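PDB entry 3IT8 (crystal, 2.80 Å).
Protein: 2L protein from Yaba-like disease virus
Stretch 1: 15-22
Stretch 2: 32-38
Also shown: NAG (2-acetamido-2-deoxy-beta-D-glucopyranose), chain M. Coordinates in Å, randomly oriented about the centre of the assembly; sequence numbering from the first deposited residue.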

# COMPACT_ATOMS: atom_id res chain seq x y z
N GLY D 15 -25.41 -41.34 -41.16
CA GLY D 15 -25.96 -41.71 -39.87
C GLY D 15 -25.76 -40.87 -38.67
O GLY D 15 -26.20 -39.72 -38.57
N LEU D 16 -25.08 -41.51 -37.74
CA LEU D 16 -24.77 -40.95 -36.45
C LEU D 16 -23.71 -39.87 -36.53
O LEU D 16 -23.07 -39.66 -37.56
N TYR D 17 -23.53 -39.18 -35.41
CA TYR D 17 -22.55 -38.13 -35.29
C TYR D 17 -21.49 -38.65 -34.35
O TYR D 17 -21.78 -39.00 -33.20
N ASP D 18 -20.25 -38.71 -34.83
CA ASP D 18 -19.16 -39.16 -33.98
C ASP D 18 -18.58 -38.03 -33.18
O ASP D 18 -18.66 -36.87 -33.57
N GLY D 19 -17.99 -38.36 -32.03
CA GLY D 19 -17.41 -37.33 -31.20
C GLY D 19 -16.08 -37.75 -30.61
O GLY D 19 -15.90 -38.87 -30.15
N VAL D 20 -15.11 -36.85 -30.65
CA VAL D 20 -13.80 -37.12 -30.08
C VAL D 20 -13.31 -35.88 -29.38
O VAL D 20 -13.72 -34.75 -29.68
N PHE D 21 -12.40 -36.12 -28.45
CA PHE D 21 -11.79 -35.06 -27.69
C PHE D 21 -10.31 -35.39 -27.51
O PHE D 21 -9.95 -36.52 -27.22
N TYR D 22 -9.46 -34.39 -27.69
CA TYR D 22 -8.03 -34.58 -27.52
C TYR D 22 -7.48 -33.52 -26.60
O TYR D 22 -7.83 -32.35 -26.70
N LYS D 32 -7.56 -38.91 -24.64
CA LYS D 32 -8.41 -39.06 -25.81
C LYS D 32 -9.73 -39.59 -25.30
O LYS D 32 -9.76 -40.51 -24.48
N ILE D 33 -10.81 -39.00 -25.78
CA ILE D 33 -12.14 -39.42 -25.40
C ILE D 33 -13.01 -39.49 -26.64
O ILE D 33 -12.90 -38.64 -27.53
N SER D 34 -13.84 -40.52 -26.73
CA SER D 34 -14.72 -40.65 -27.89
C SER D 34 -16.12 -41.07 -27.43
O SER D 34 -16.28 -41.70 -26.39
N TYR D 35 -17.11 -40.66 -28.21
CA TYR D 35 -18.50 -40.94 -27.89
C TYR D 35 -18.85 -42.39 -28.21
O TYR D 35 -18.72 -42.81 -29.34
N ASN D 36 -19.28 -43.13 -27.18
CA ASN D 36 -19.68 -44.52 -27.32
C ASN D 36 -21.15 -44.59 -27.74
O ASN D 36 -22.05 -44.23 -26.96
N HIS D 37 -21.43 -45.05 -28.96
CA HIS D 37 -22.80 -45.13 -29.45
C HIS D 37 -23.71 -46.14 -28.78
O HIS D 37 -24.93 -45.97 -28.73
N GLU D 38 -23.11 -47.20 -28.27
CA GLU D 38 -23.85 -48.22 -27.57
C GLU D 38 -24.31 -47.61 -26.24
O GLU D 38 -25.50 -47.55 -25.97

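The two stretches form an antiparallel pair of β-strands whose backbone ladder sets side chains opposite one another in register, extended at one end by a histidine that reaches back to the loop leading into the first strand. The two strands run at 166° to each other, close to antiparallel, and the contact buries 507 Å² in all. Phe21 and Ile33 form the hydrogen-bonded pair: Phe21 N donates to Ile33 O at 2.7 Å, and Ile33 N returns a bond to Phe21 O at 3.0 Å. A further bond, from Tyr35 N to Gly19 O at 2.9 Å, continues the ladder, and Gly19 O also receives a CA-H...O contact from Ser34 CA at 3.1 Å.

The side chains of Phe21 and Ile33 lie on one face of the sheet, where both residues are buried. Phe21 is t (chi1 167°) and Ile33 is m, t; Phe21 CB and Ile33 CB are 4.0 Å apart. Ile33 CD1 approaches the phenyl ring obliquely. This is an apolar contact between directly paired residues.

Val20, Tyr22, Lys32 and Ser34 occupy the other face. Val20, m, sets its CG1 4.0 Å from Ser34 CB, a modest contact between small side chains. Ser34 is p, and its OG is hydrogen-bonded elsewhere in the structure. Next along the ladder, Tyr22 (m, chi2 105°) pairs with Lys32, whose four chi angles are all t. The extended lysine runs alongside the tyrosine, with Lys32 CG 3.7 Å from Tyr22 CE2, so it is the aliphatic part of the chain that meets the ring. The same ring borders the sugar: Tyr22 CE1 lies 3.0 Å from O6 of the NAG, which approaches obliquely.

Beyond the paired residues, His37 (m, chi2 -78°) points toward stretch 1 and has the largest covered area of any residue here, 80 Å². Its NE2 donates a hydrogen bond to Asp18 OD1 at 3.0 Å, made possible because the end of the aspartate side chain comes nearer although its CA-to-CB bond points sideways. Tyr17 O also lies at the edge of the imidazole, 3.3 Å from His37 CE1. Leu16, with chi1 off-rotamer at -32° and chi2 t, covers one face: its CD1 sits 3.8 Å from the centroid of the His37 ring in a CH-pi contact. The leucine is poorly ordered, so its conformation is less certain. Tyr35, t, starts toward stretch 1, but its end leads away.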

# COMPACT_ATOMS: atom_id res chain seq x y z
CB LEU D 16 -24.32 -42.09 -35.53
CG LEU D 16 -25.01 -43.43 -35.84
CD1 LEU D 16 -24.42 -44.51 -34.95
CD2 LEU D 16 -26.52 -43.31 -35.62
CB TYR D 17 -23.17 -36.88 -34.67
CG TYR D 17 -24.15 -36.16 -35.56
CD1 TYR D 17 -25.44 -36.64 -35.74
CD2 TYR D 17 -23.77 -35.00 -36.22
CE1 TYR D 17 -26.34 -35.96 -36.57
CE2 TYR D 17 -24.65 -34.32 -37.04
CZ TYR D 17 -25.93 -34.80 -37.22
OH TYR D 17 -26.79 -34.14 -38.05
CB ASP D 18 -18.05 -39.81 -34.80
CG ASP D 18 -18.22 -41.30 -34.92
OD1 ASP D 18 -18.66 -41.93 -33.93
OD2 ASP D 18 -17.91 -41.85 -36.00
CB VAL D 20 -12.73 -37.46 -31.12
CG1 VAL D 20 -12.81 -38.92 -31.47
CG2 VAL D 20 -12.91 -36.60 -32.35
CB PHE D 21 -12.42 -34.93 -26.33
CG PHE D 21 -11.64 -34.07 -25.41
CD1 PHE D 21 -11.68 -32.68 -25.54
CD2 PHE D 21 -10.78 -34.63 -24.46
CE1 PHE D 21 -10.88 -31.87 -24.74
CE2 PHE D 21 -9.98 -33.84 -23.66
CZ PHE D 21 -10.03 -32.45 -23.80
CB TYR D 22 -7.28 -34.51 -28.86
CG TYR D 22 -7.58 -35.64 -29.82
CD1 TYR D 22 -8.39 -35.43 -30.93
CD2 TYR D 22 -7.05 -36.91 -29.61
CE1 TYR D 22 -8.67 -36.46 -31.82
CE2 TYR D 22 -7.33 -37.96 -30.50
CZ TYR D 22 -8.14 -37.72 -31.60
OH TYR D 22 -8.40 -38.73 -32.50
CB LYS D 32 -7.85 -40.05 -26.82
CG LYS D 32 -8.80 -40.22 -28.00
CD LYS D 32 -8.31 -41.25 -28.99
CE LYS D 32 -9.31 -41.42 -30.11
NZ LYS D 32 -8.90 -42.51 -31.04
CB ILE D 33 -12.77 -38.43 -24.40
CG1 ILE D 33 -12.03 -38.52 -23.06
CG2 ILE D 33 -14.28 -38.73 -24.23
CD1 ILE D 33 -12.45 -37.44 -22.06
CB SER D 34 -14.15 -41.65 -28.88
OG SER D 34 -13.73 -42.81 -28.21
CB TYR D 35 -19.40 -40.02 -28.69
CG TYR D 35 -20.84 -40.14 -28.32
CD1 TYR D 35 -21.30 -39.68 -27.09
CD2 TYR D 35 -21.75 -40.74 -29.19
CE1 TYR D 35 -22.64 -39.80 -26.75
CE2 TYR D 35 -23.10 -40.86 -28.85
CZ TYR D 35 -23.54 -40.39 -27.63
OH TYR D 35 -24.87 -40.50 -27.29
CB ASN D 36 -19.50 -45.21 -25.98
CG ASN D 36 -19.85 -46.65 -26.04
OD1 ASN D 36 -20.94 -47.02 -26.46
ND2 ASN D 36 -18.94 -47.50 -25.60
CB HIS D 37 -22.78 -45.36 -30.95
CG HIS D 37 -22.36 -44.16 -31.72
ND1 HIS D 37 -23.20 -43.10 -31.96
CD2 HIS D 37 -21.16 -43.82 -32.24
CE1 HIS D 37 -22.54 -42.15 -32.59
NE2 HIS D 37 -21.30 -42.56 -32.77
CB GLU D 38 -22.94 -49.42 -27.31
CG GLU D 38 -23.66 -50.74 -27.12
CD GLU D 38 -22.69 -51.90 -26.96
OE1 GLU D 38 -21.96 -51.93 -25.94
OE2 GLU D 38 -22.66 -52.78 -27.84
C1 NAG M . -9.17 -31.63 -33.99
C2 NAG M . -8.16 -31.15 -35.02
C3 NAG M . -8.62 -31.56 -36.43
C4 NAG M . -8.80 -33.08 -36.50
C5 NAG M . -9.81 -33.46 -35.40
C6 NAG M . -10.10 -34.95 -35.34
C7 NAG M . -6.98 -29.16 -34.30
C8 NAG M . -6.69 -27.70 -34.57
N2 NAG M . -8.03 -29.70 -34.92
O3 NAG M . -7.67 -31.15 -37.41
O4 NAG M . -9.25 -33.50 -37.80
O5 NAG M . -9.32 -33.05 -34.10
O6 NAG M . -9.06 -35.66 -34.68
O7 NAG M . -6.26 -29.79 -33.53